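Local coordinates for protein N-acetyl-beta-D glucosaminidase (Rhizomucor miehei CAU432, PDB 4ZM6) that probably hydrolyses terminal N-acetylglucosamine residues as a family 3 glycoside hydrolase and, through a GCN5-related region that binds acetyl-CoA, acetylates glucosamine, at residues 120-125 and 354-360; 382-386 and 512-516; 556-561 and 615-620; 769-774 and 822-828. Residue numbers count along the deposited sequence, not the author numbering.

Interaction 1: residues 120-125 and 354-360; sequences KELLTL and TMGSEAH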
# COMPACT_ATOMS: atom_id res chain seq x y z
N LYS A 120 14.89 -26.93 10.90
CA LYS A 120 15.40 -27.73 12.02
C LYS A 120 15.85 -29.10 11.51
O LYS A 120 16.98 -29.52 11.76
CB LYS A 120 14.31 -27.89 13.08
CG LYS A 120 14.79 -28.32 14.46
CD LYS A 120 13.60 -28.53 15.39
CE LYS A 120 13.93 -28.28 16.86
NZ LYS A 120 14.70 -29.39 17.48
N GLU A 121 14.96 -29.78 10.78
CA GLU A 121 15.27 -31.09 10.21
C GLU A 121 16.46 -31.03 9.26
O GLU A 121 17.39 -31.81 9.38
CB GLU A 121 14.04 -31.67 9.49
CG GLU A 121 12.94 -32.14 10.44
CD GLU A 121 11.85 -32.95 9.76
OE1 GLU A 121 11.98 -33.27 8.56
OE2 GLU A 121 10.84 -33.27 10.44
N LEU A 122 16.43 -30.09 8.32
CA LEU A 122 17.53 -29.93 7.36
C LEU A 122 18.87 -29.64 8.04
O LEU A 122 19.90 -30.16 7.62
CB LEU A 122 17.20 -28.82 6.35
CG LEU A 122 16.13 -29.12 5.31
CD1 LEU A 122 15.75 -27.85 4.57
CD2 LEU A 122 16.60 -30.18 4.32
N LEU A 123 18.86 -28.81 9.08
CA LEU A 123 20.10 -28.40 9.74
C LEU A 123 20.77 -29.54 10.50
O LEU A 123 22.00 -29.63 10.51
CB LEU A 123 19.85 -27.22 10.68
CG LEU A 123 21.10 -26.55 11.29
CD1 LEU A 123 22.11 -26.15 10.22
CD2 LEU A 123 20.70 -25.33 12.11
N THR A 124 19.98 -30.41 11.14
CA THR A 124 20.54 -31.55 11.85
C THR A 124 21.18 -32.54 10.88
O THR A 124 22.20 -33.15 11.19
CB THR A 124 19.48 -32.28 12.70
OG1 THR A 124 18.44 -32.77 11.85
CG2 THR A 124 18.88 -31.36 13.76
N LEU A 125 20.58 -32.69 9.69
CA LEU A 125 21.12 -33.57 8.65
C LEU A 125 22.33 -33.00 7.92
O LEU A 125 23.02 -33.72 7.20
CB LEU A 125 20.03 -33.91 7.63
CG LEU A 125 18.77 -34.61 8.15
CD1 LEU A 125 17.79 -34.88 7.01
CD2 LEU A 125 19.10 -35.90 8.88
N THR A 354 17.36 -34.87 17.68
CA THR A 354 17.13 -33.42 17.74
C THR A 354 16.36 -32.88 16.52
O THR A 354 16.09 -31.68 16.44
CB THR A 354 18.45 -32.63 17.90
OG1 THR A 354 19.30 -32.84 16.77
CG2 THR A 354 19.18 -33.07 19.17
N MET A 355 16.02 -33.75 15.57
CA MET A 355 14.97 -33.46 14.60
C MET A 355 13.67 -33.49 15.37
O MET A 355 13.45 -34.39 16.19
CB MET A 355 14.91 -34.52 13.50
CG MET A 355 16.14 -34.57 12.61
SD MET A 355 15.92 -35.64 11.18
CE MET A 355 15.31 -37.14 11.95
N GLY A 356 12.78 -32.54 15.12
CA GLY A 356 11.51 -32.49 15.83
C GLY A 356 10.51 -33.52 15.35
O GLY A 356 9.32 -33.23 15.27
N SER A 357 10.98 -34.73 15.04
CA SER A 357 10.18 -35.72 14.31
C SER A 357 8.77 -35.88 14.87
O SER A 357 7.79 -35.78 14.13
CB SER A 357 10.88 -37.07 14.28
OG SER A 357 11.95 -37.06 13.35
N GLU A 358 8.67 -36.13 16.18
CA GLU A 358 7.38 -36.38 16.82
C GLU A 358 6.51 -35.12 16.80
O GLU A 358 5.34 -35.18 16.43
CB GLU A 358 7.58 -36.86 18.27
CG GLU A 358 6.32 -37.43 18.91
CD GLU A 358 6.43 -37.61 20.42
OE1 GLU A 358 6.86 -36.67 21.12
OE2 GLU A 358 6.07 -38.70 20.92
N ALA A 359 7.10 -33.99 17.20
CA ALA A 359 6.38 -32.71 17.23
C ALA A 359 5.95 -32.28 15.83
O ALA A 359 4.83 -31.81 15.64
CB ALA A 359 7.25 -31.63 17.87
N HIS A 360 6.84 -32.46 14.86
CA HIS A 360 6.56 -32.13 13.46
C HIS A 360 5.49 -33.04 12.88
O HIS A 360 4.73 -32.62 12.00
CB HIS A 360 7.83 -32.22 12.60
CG HIS A 360 8.93 -31.30 13.03
ND1 HIS A 360 10.19 -31.35 12.49
CD2 HIS A 360 8.95 -30.32 13.97
CE1 HIS A 360 10.95 -30.43 13.06
NE2 HIS A 360 10.22 -29.79 13.97

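Interaction 2: residues 382-386 and 512-516; sequences LPIRP and LIFGE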
# COMPACT_ATOMS: atom_id res chain seq x y z
N LEU A 382 -21.41 -34.81 -0.46
CA LEU A 382 -20.50 -34.74 0.68
C LEU A 382 -21.21 -34.11 1.86
O LEU A 382 -21.95 -33.14 1.69
CB LEU A 382 -19.27 -33.89 0.36
CG LEU A 382 -18.27 -34.38 -0.69
CD1 LEU A 382 -17.11 -33.40 -0.75
CD2 LEU A 382 -17.79 -35.79 -0.38
N PRO A 383 -20.97 -34.63 3.08
CA PRO A 383 -20.14 -35.79 3.36
C PRO A 383 -20.88 -37.07 3.01
O PRO A 383 -22.11 -37.09 3.07
CB PRO A 383 -19.90 -35.69 4.87
CG PRO A 383 -21.10 -34.98 5.39
CD PRO A 383 -21.59 -34.07 4.30
N ILE A 384 -20.13 -38.10 2.63
CA ILE A 384 -20.74 -39.40 2.31
C ILE A 384 -20.83 -40.25 3.57
O ILE A 384 -19.94 -40.22 4.43
CB ILE A 384 -20.00 -40.16 1.17
CG1 ILE A 384 -18.58 -40.59 1.57
CG2 ILE A 384 -19.96 -39.32 -0.09
CD1 ILE A 384 -17.99 -41.63 0.64
N ARG A 385 -21.93 -40.98 3.69
CA ARG A 385 -22.17 -41.83 4.84
C ARG A 385 -22.68 -43.15 4.30
O ARG A 385 -23.86 -43.49 4.49
CB ARG A 385 -23.19 -41.21 5.79
CG ARG A 385 -22.85 -39.80 6.28
CD ARG A 385 -24.10 -39.08 6.75
NE ARG A 385 -23.91 -37.64 6.91
CZ ARG A 385 -23.20 -37.07 7.87
NH1 ARG A 385 -22.56 -37.81 8.78
NH2 ARG A 385 -23.10 -35.74 7.93
N PRO A 386 -21.81 -43.90 3.61
CA PRO A 386 -22.23 -45.16 3.01
C PRO A 386 -22.56 -46.23 4.05
O PRO A 386 -22.09 -46.16 5.19
CB PRO A 386 -21.01 -45.59 2.19
CG PRO A 386 -19.86 -44.97 2.90
CD PRO A 386 -20.37 -43.66 3.41
N LEU A 512 -12.32 -35.42 4.95
CA LEU A 512 -13.28 -34.44 4.46
C LEU A 512 -14.46 -35.13 3.77
O LEU A 512 -15.61 -34.78 4.00
CB LEU A 512 -12.62 -33.48 3.47
CG LEU A 512 -12.96 -31.99 3.59
CD1 LEU A 512 -12.43 -31.25 2.37
CD2 LEU A 512 -14.46 -31.76 3.74
N ILE A 513 -14.14 -36.12 2.93
CA ILE A 513 -15.16 -36.86 2.18
C ILE A 513 -16.12 -37.61 3.11
O ILE A 513 -17.33 -37.61 2.87
CB ILE A 513 -14.51 -37.81 1.14
CG1 ILE A 513 -13.94 -36.98 -0.02
CG2 ILE A 513 -15.50 -38.84 0.60
CD1 ILE A 513 -12.96 -37.72 -0.90
N PHE A 514 -15.60 -38.21 4.17
CA PHE A 514 -16.44 -38.90 5.15
C PHE A 514 -16.97 -37.99 6.27
O PHE A 514 -17.55 -38.48 7.24
CB PHE A 514 -15.70 -40.11 5.74
CG PHE A 514 -15.58 -41.24 4.76
CD1 PHE A 514 -14.56 -41.25 3.83
CD2 PHE A 514 -16.50 -42.27 4.75
CE1 PHE A 514 -14.45 -42.28 2.92
CE2 PHE A 514 -16.40 -43.31 3.84
CZ PHE A 514 -15.37 -43.31 2.92
N GLY A 515 -16.79 -36.69 6.14
CA GLY A 515 -17.38 -35.74 7.07
C GLY A 515 -16.78 -35.71 8.47
O GLY A 515 -17.40 -35.20 9.39
N GLU A 516 -15.57 -36.24 8.62
CA GLU A 516 -14.88 -36.23 9.90
C GLU A 516 -14.33 -34.84 10.18
O GLU A 516 -14.14 -34.46 11.33
CB GLU A 516 -13.73 -37.22 9.89
CG GLU A 516 -14.15 -38.67 9.71
CD GLU A 516 -12.97 -39.61 9.61
OE1 GLU A 516 -13.20 -40.81 9.33
OE2 GLU A 516 -11.82 -39.15 9.80

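Interaction 3: residues 556-561 and 615-620; sequences MWDDIF and LLMVSP. With ACO (acetyl coenzyme *a), chain C.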
# COMPACT_ATOMS: atom_id res chain seq x y z
N MET A 556 -16.93 -5.24 23.62
CA MET A 556 -16.28 -6.53 23.48
C MET A 556 -15.45 -6.85 24.72
O MET A 556 -15.41 -8.01 25.16
CB MET A 556 -15.41 -6.56 22.22
CG MET A 556 -15.06 -7.96 21.73
SD MET A 556 -13.86 -7.94 20.39
CE MET A 556 -14.89 -7.37 19.04
N TRP A 557 -14.79 -5.84 25.29
CA TRP A 557 -13.96 -6.05 26.48
C TRP A 557 -14.79 -6.47 27.66
O TRP A 557 -14.41 -7.38 28.40
CB TRP A 557 -13.16 -4.80 26.85
CG TRP A 557 -12.38 -4.98 28.11
CD1 TRP A 557 -12.87 -4.98 29.39
CD2 TRP A 557 -10.97 -5.22 28.23
NE1 TRP A 557 -11.86 -5.20 30.29
CE2 TRP A 557 -10.68 -5.35 29.61
CE3 TRP A 557 -9.92 -5.33 27.31
CZ2 TRP A 557 -9.40 -5.59 30.09
CZ3 TRP A 557 -8.64 -5.57 27.79
CH2 TRP A 557 -8.39 -5.69 29.17
N ASP A 558 -15.92 -5.80 27.87
CA ASP A 558 -16.76 -6.10 29.01
C ASP A 558 -17.34 -7.49 28.84
O ASP A 558 -17.43 -8.26 29.79
CB ASP A 558 -17.89 -5.08 29.16
CG ASP A 558 -18.63 -5.22 30.47
OD1 ASP A 558 -17.99 -5.16 31.53
OD2 ASP A 558 -19.87 -5.41 30.43
N ASP A 559 -17.71 -7.81 27.60
CA ASP A 559 -18.27 -9.11 27.27
C ASP A 559 -17.30 -10.26 27.60
O ASP A 559 -17.73 -11.31 28.09
CB ASP A 559 -18.65 -9.14 25.78
CG ASP A 559 -19.50 -10.33 25.41
OD1 ASP A 559 -20.09 -10.96 26.31
OD2 ASP A 559 -19.57 -10.64 24.20
N ILE A 560 -16.01 -10.05 27.35
CA ILE A 560 -14.98 -11.09 27.50
C ILE A 560 -14.27 -11.05 28.86
O ILE A 560 -14.04 -12.09 29.46
CB ILE A 560 -13.92 -10.96 26.39
CG1 ILE A 560 -14.55 -11.32 25.05
CG2 ILE A 560 -12.70 -11.83 26.67
CD1 ILE A 560 -13.68 -11.01 23.85
N PHE A 561 -13.89 -9.85 29.30
CA PHE A 561 -13.11 -9.66 30.52
C PHE A 561 -13.89 -8.98 31.66
O PHE A 561 -13.35 -8.78 32.74
CB PHE A 561 -11.88 -8.80 30.23
CG PHE A 561 -10.91 -9.42 29.26
CD1 PHE A 561 -10.14 -10.51 29.63
CD2 PHE A 561 -10.71 -8.87 28.00
CE1 PHE A 561 -9.23 -11.08 28.75
CE2 PHE A 561 -9.80 -9.43 27.11
CZ PHE A 561 -9.06 -10.53 27.49
N LEU A 615 -2.95 -6.89 22.96
CA LEU A 615 -4.22 -7.55 23.23
C LEU A 615 -4.71 -8.26 21.98
O LEU A 615 -4.48 -7.79 20.86
CB LEU A 615 -5.25 -6.52 23.69
CG LEU A 615 -6.60 -7.06 24.18
CD1 LEU A 615 -6.46 -7.70 25.54
CD2 LEU A 615 -7.62 -5.94 24.23
N LEU A 616 -5.35 -9.41 22.19
CA LEU A 616 -6.03 -10.14 21.13
C LEU A 616 -7.29 -10.69 21.76
O LEU A 616 -7.22 -11.35 22.79
CB LEU A 616 -5.16 -11.30 20.64
CG LEU A 616 -5.30 -11.81 19.19
CD1 LEU A 616 -5.00 -13.30 19.14
CD2 LEU A 616 -6.66 -11.52 18.58
N MET A 617 -8.45 -10.40 21.17
CA MET A 617 -9.72 -10.83 21.74
C MET A 617 -10.78 -10.94 20.65
O MET A 617 -10.80 -10.12 19.73
CB MET A 617 -10.19 -9.85 22.82
CG MET A 617 -10.80 -8.56 22.27
SD MET A 617 -11.02 -7.20 23.44
CE MET A 617 -11.83 -8.03 24.79
N VAL A 618 -11.64 -11.95 20.75
CA VAL A 618 -12.80 -12.07 19.86
C VAL A 618 -14.05 -12.48 20.66
O VAL A 618 -13.95 -13.20 21.65
CB VAL A 618 -12.55 -13.03 18.65
CG1 VAL A 618 -11.07 -13.36 18.48
CG2 VAL A 618 -13.34 -14.33 18.76
N SER A 619 -15.21 -12.00 20.21
CA SER A 619 -16.48 -12.21 20.88
C SER A 619 -16.77 -13.69 21.07
O SER A 619 -16.55 -14.47 20.14
CB SER A 619 -17.62 -11.58 20.07
OG SER A 619 -17.24 -10.33 19.52
N PRO A 620 -17.29 -14.09 22.26
CA PRO A 620 -17.50 -15.50 22.59
C PRO A 620 -18.27 -16.27 21.52
O PRO A 620 -17.82 -17.34 21.09
CB PRO A 620 -18.32 -15.45 23.88
CG PRO A 620 -17.99 -14.13 24.48
CD PRO A 620 -17.80 -13.20 23.32
N1A ACO C . -13.68 -25.52 12.45
C2A ACO C . -13.25 -26.28 13.48
N3A ACO C . -12.36 -25.85 14.40
C4A ACO C . -11.84 -24.59 14.34
C5A ACO C . -12.27 -23.71 13.23
C6A ACO C . -13.24 -24.25 12.26
N6A ACO C . -13.67 -23.49 11.22
N7A ACO C . -11.61 -22.56 13.38
C8A ACO C . -10.83 -22.67 14.49
N9A ACO C . -10.96 -23.89 15.06
C1B ACO C . -10.26 -24.34 16.29
C2B ACO C . -8.97 -25.10 15.97
O2B ACO C . -8.89 -26.30 16.75
C3B ACO C . -7.83 -24.13 16.27
O3B ACO C . -6.66 -24.76 16.83
P3B ACO C . -6.46 -25.34 18.33
O7A ACO C . -6.03 -24.15 19.16
O8A ACO C . -7.78 -25.97 18.71
O9A ACO C . -5.36 -26.35 18.14
C4B ACO C . -8.46 -23.08 17.18
O4B ACO C . -9.89 -23.20 17.07
C5B ACO C . -8.00 -21.68 16.81
O5B ACO C . -9.02 -20.77 17.20
P1A ACO C . -9.38 -19.47 16.34
O1A ACO C . -10.84 -19.59 15.94
O2A ACO C . -8.34 -19.18 15.29
O3A ACO C . -9.19 -18.43 17.54
P2A ACO C . -10.45 -17.71 18.22
O4A ACO C . -11.19 -16.96 17.14
O5A ACO C . -11.20 -18.70 19.06
O6A ACO C . -9.69 -16.68 19.19
CBP ACO C . -8.71 -16.27 21.36
CCP ACO C . -8.74 -17.17 20.14
CDP ACO C . -8.26 -14.87 20.96
CEP ACO C . -7.70 -16.84 22.35
CAP ACO C . -10.12 -16.25 21.94
OAP ACO C . -10.36 -17.47 22.64
C9P ACO C . -10.38 -15.09 22.86
O9P ACO C . -10.91 -14.08 22.40
N8P ACO C . -10.05 -15.19 24.14
C7P ACO C . -10.33 -14.11 25.07
C6P ACO C . -9.60 -14.25 26.39
C5P ACO C . -8.10 -14.05 26.33
O5P ACO C . -7.46 -14.62 27.20
N4P ACO C . -7.51 -13.27 25.41
C3P ACO C . -6.07 -13.02 25.40
C2P ACO C . -5.67 -11.78 26.21
S1P ACO C . -3.95 -11.76 26.67
C ACO C . -3.18 -11.00 25.41
O ACO C . -3.80 -10.67 24.41
CH3 ACO C . -1.72 -10.74 25.55

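Interaction 4: residues 769-774 and 822-828; sequences LNTTHV and LLKQRGV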
# COMPACT_ATOMS: atom_id res chain seq x y z
N LEU A 769 6.08 6.50 41.79
CA LEU A 769 4.74 6.46 42.36
C LEU A 769 3.70 6.69 41.28
O LEU A 769 4.00 7.16 40.18
CB LEU A 769 4.56 7.55 43.42
CG LEU A 769 5.29 7.40 44.76
CD1 LEU A 769 5.12 8.67 45.58
CD2 LEU A 769 4.76 6.20 45.52
N ASN A 770 2.46 6.36 41.62
CA ASN A 770 1.30 6.78 40.86
C ASN A 770 0.11 6.83 41.80
O ASN A 770 0.04 6.07 42.76
CB ASN A 770 1.05 5.82 39.69
CG ASN A 770 0.38 4.53 40.13
OD1 ASN A 770 1.05 3.51 40.33
ND2 ASN A 770 -0.94 4.56 40.29
N THR A 771 -0.83 7.74 41.52
CA THR A 771 -2.04 7.85 42.32
C THR A 771 -3.19 8.36 41.46
O THR A 771 -3.06 9.36 40.76
CB THR A 771 -1.85 8.81 43.50
OG1 THR A 771 -0.76 8.38 44.32
CG2 THR A 771 -3.11 8.88 44.35
N THR A 772 -4.31 7.66 41.53
CA THR A 772 -5.51 8.05 40.82
C THR A 772 -5.92 9.49 41.15
O THR A 772 -6.02 9.86 42.31
CB THR A 772 -6.67 7.10 41.17
OG1 THR A 772 -6.24 5.75 40.98
CG2 THR A 772 -7.90 7.38 40.30
N HIS A 773 -6.15 10.28 40.10
CA HIS A 773 -6.50 11.72 40.18
C HIS A 773 -5.38 12.67 40.61
O HIS A 773 -5.62 13.86 40.79
CB HIS A 773 -7.74 11.94 41.06
CG HIS A 773 -8.93 11.16 40.61
ND1 HIS A 773 -9.30 11.06 39.29
CD2 HIS A 773 -9.85 10.45 41.31
CE1 HIS A 773 -10.38 10.31 39.19
NE2 HIS A 773 -10.74 9.93 40.41
N VAL A 774 -4.16 12.16 40.76
CA VAL A 774 -3.02 13.00 41.11
C VAL A 774 -2.01 12.99 39.97
O VAL A 774 -1.59 14.05 39.49
CB VAL A 774 -2.37 12.52 42.42
CG1 VAL A 774 -1.05 13.25 42.69
CG2 VAL A 774 -3.34 12.71 43.58
N LEU A 822 3.71 7.72 51.71
CA LEU A 822 3.31 8.76 50.76
C LEU A 822 1.96 8.49 50.11
O LEU A 822 1.17 9.41 49.93
CB LEU A 822 4.36 8.90 49.66
CG LEU A 822 5.69 9.53 50.04
CD1 LEU A 822 6.60 9.58 48.82
CD2 LEU A 822 5.49 10.92 50.61
N LEU A 823 1.71 7.24 49.74
CA LEU A 823 0.42 6.87 49.18
C LEU A 823 -0.68 7.02 50.23
O LEU A 823 -1.74 7.58 49.94
CB LEU A 823 0.44 5.45 48.61
CG LEU A 823 1.29 5.27 47.35
CD1 LEU A 823 1.66 3.80 47.15
CD2 LEU A 823 0.60 5.84 46.13
N LYS A 824 -0.42 6.55 51.45
CA LYS A 824 -1.37 6.72 52.56
C LYS A 824 -1.68 8.20 52.80
O LYS A 824 -2.83 8.57 53.03
CB LYS A 824 -0.87 6.07 53.85
N GLN A 825 -0.65 9.05 52.73
CA GLN A 825 -0.84 10.50 52.88
C GLN A 825 -1.83 11.03 51.84
O GLN A 825 -2.71 11.83 52.17
CB GLN A 825 0.49 11.26 52.73
CG GLN A 825 1.54 10.97 53.79
CD GLN A 825 1.23 11.62 55.12
OE1 GLN A 825 1.80 12.67 55.45
NE2 GLN A 825 0.34 11.01 55.91
N ARG A 826 -1.69 10.56 50.60
CA ARG A 826 -2.57 10.96 49.50
C ARG A 826 -3.98 10.37 49.57
O ARG A 826 -4.79 10.59 48.66
CB ARG A 826 -1.94 10.57 48.15
CG ARG A 826 -0.64 11.28 47.83
CD ARG A 826 0.01 10.65 46.61
NE ARG A 826 1.17 11.38 46.12
CZ ARG A 826 1.75 11.18 44.94
NH1 ARG A 826 1.27 10.27 44.09
NH2 ARG A 826 2.80 11.90 44.59
N GLY A 827 -4.28 9.61 50.62
CA GLY A 827 -5.61 9.06 50.82
C GLY A 827 -5.82 7.69 50.19
O GLY A 827 -6.93 7.16 50.22
N VAL A 828 -4.75 7.11 49.65
CA VAL A 828 -4.84 5.84 48.95
C VAL A 828 -5.12 4.72 49.94
O VAL A 828 -4.37 4.54 50.90
CB VAL A 828 -3.54 5.51 48.20
CG1 VAL A 828 -3.58 4.10 47.62
CG2 VAL A 828 -3.29 6.54 47.10

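Interaction 1: residues 120-125 and 354-360
A His–carboxylate hydrogen bond links the last turns of helix 108-125, in the family 3 glycoside hydrolase N-terminal domain of the TIM-barrel clan, to the start of helix 357-368, which lies just ahead of the first strand of the six-stranded sheet. Met355 is the residue most enclosed by the contact. In the loop before Gly356, the N-cap of the second helix, it lies along the first helix, with CG 4.3 Å from Glu121 CA and SD 3.9 Å from Leu125 CD2. A long, flexible thioether suits this uneven surface. Thr124 turns its OG1 back to Glu121 O (2.9 Å), a bond within its own helix, and the same oxygen sits 3.0 Å from Met355 CG.

Glu121 reaches past the methionine. Its buried OE2 accepts a nearly straight hydrogen bond from His360 ND1 (2.9 Å) and a second from Thr94, so a carboxylate that would be costly to bury alone is well satisfied. Gly356 fits for lack of a side chain, since a CB there would collide with the imidazole. Lys120, at the exposed border, spends its aliphatic length beside the edge of that ring, CD lying 3.9 Å from His360 NE2, and its ammonium ties down the loop: Lys120 NZ donates to Thr354 O at 2.9 Å.

Interaction 2: residues 382-386 and 512-516
This is a partly buried packing contact, pinned by one backbone hydrogen bond, between the loop that follows strand 373-377 and the C-terminal end of helix 503-513. Ile384 N donates to Ile513 O at 2.9 Å with nearly straight geometry, using a carbonyl of the helix's last turn. Pro383, preceded by a cis peptide bond, brings its CA to 3.4 Å from the same Ile513 O and its CB to 3.3 Å from Gly515 CA. So close an approach suits glycine: a CB on Gly515 would strike the proline. With its positive phi, which glycine tolerates easily, it is the C-prime residue of the Schellman motif that ends the helix: Glu516 N returns to Arg511 O and Gly515 N to Leu512 O (3.1 Å). Branched and aromatic side chains seal the flank. Ile384 CG1 meets Ile513 CG2 at 3.7 Å, while Ile384 CD1 sits over one face of the Phe514 ring in a CH-pi contact, 4.1 Å from its centroid. Beyond them, Phe514 also touches Leu419 of helix 413-422, and Pro386 rests on Trp447.

Interaction 3: residues 556-561 and 615-620
In the GNAT fold of this region, helix 546-561 lies across strand 608-618, which carries acetyl-CoA along its backbone. The short segments cross almost at right angles (84°), their axes 9.0 Å apart, so the fit depends on a few large side chains and no hydrogen bond joins them. Met617 is the main bump. Its CE drops into a hollow of the helix surface, 3.4 Å from Trp557 CA, 3.6 Å from Ile560 CD1 and 3.4 Å from Phe561 CE2; an unbranched, pliable methionine can thread into so narrow a space. Met556 answers from the helix, its SD lying 3.6 Å from Met617 CG.

At one end of the strand, Leu615 fills the space before the two aromatic rings, CD2 meeting the edge of Trp557 at CZ3 (3.7 Å) and CD1 nearing Phe561 CE2 (4.1 Å). At the other end, Ile560 CD1 presses to 3.1 Å from Val618 O, and its CG1 lies 4.1 Å from Pro620 CD, a compact ring that fits the rim. Leu616 and Val618 point their CB atoms away from the helix, while Ile560 and Phe561 form part of the pocket wall beside the pantetheine arm. The strand's backbone amides hold the cofactor: Val618 N donates to ACO O9P at 2.8 Å, and Leu616 N to the acetyl oxygen, ACO O, at 3.0 Å.

Interaction 4: residues 769-774 and 822-828
Leu769 opens the contact by directing its branched side chain at the helix: CD1 meets Leu822 CD1 at 3.7 Å and CD2 lies 4.0 Å from Leu823 CG, the oily packing expected of a leucine buried between sheet and helix. At Asn770 the CB points away, and the backbone takes over, its O lying 3.4 Å from Leu823 CD2. Thr771 turns back toward the helix with both chemistries of its side chain in use. Its OG1 accepts a hydrogen bond from Arg826 NH1 (2.8 Å) and gives a weak one to Asn770 O (2.9 Å), while its CG2 packs on Val828 CG2 at 3.6 Å. After the strand ends, the chain reverses, Val774 N bonding Thr771 O at 3.0 Å, and Val774 comes round to Arg826. The guanidinium is thus held between Val774 CG1 on one face and Leu769 CD1 on the opposite face, with Thr771 OG1 at its edge; a flat cation with apolar faces and a polar rim suits this slot. Gly827, with positive phi, closes helix 811-825 in a Schellman motif and lets the chain turn to Val828. This packing of helix on sheet belongs to the second acetyltransferase-like region: strand 763-771 runs between antiparallel neighbours 751-756 and 794-802, Ile752 of the former touches both Leu769 and Leu822, and Asp750 forms a salt bridge with Arg826.

The four contacts follow one another along the chain without touching and share no helix or strand. Interactions 3 and 4 are the buried ones, each packing a helix against a sheet of an acetyltransferase-like region; their centres are about 31 Å apart. Interaction 3 is mainly apolar, with no hydrogen bond between its segments, and lines the acetyl-CoA pocket, whereas interaction 4, away from the annotated sites, adds an arginine–threonine hydrogen bond. Interactions 1 and 2 are only partly buried and involve loops at helix ends: a helix start, tied by hydrogen bonds of polar side chains, in interaction 1, and a helix finish, tied through the backbone, in interaction 2. The widest separation, about 65 Å between centres, lies between interactions 2 and 4.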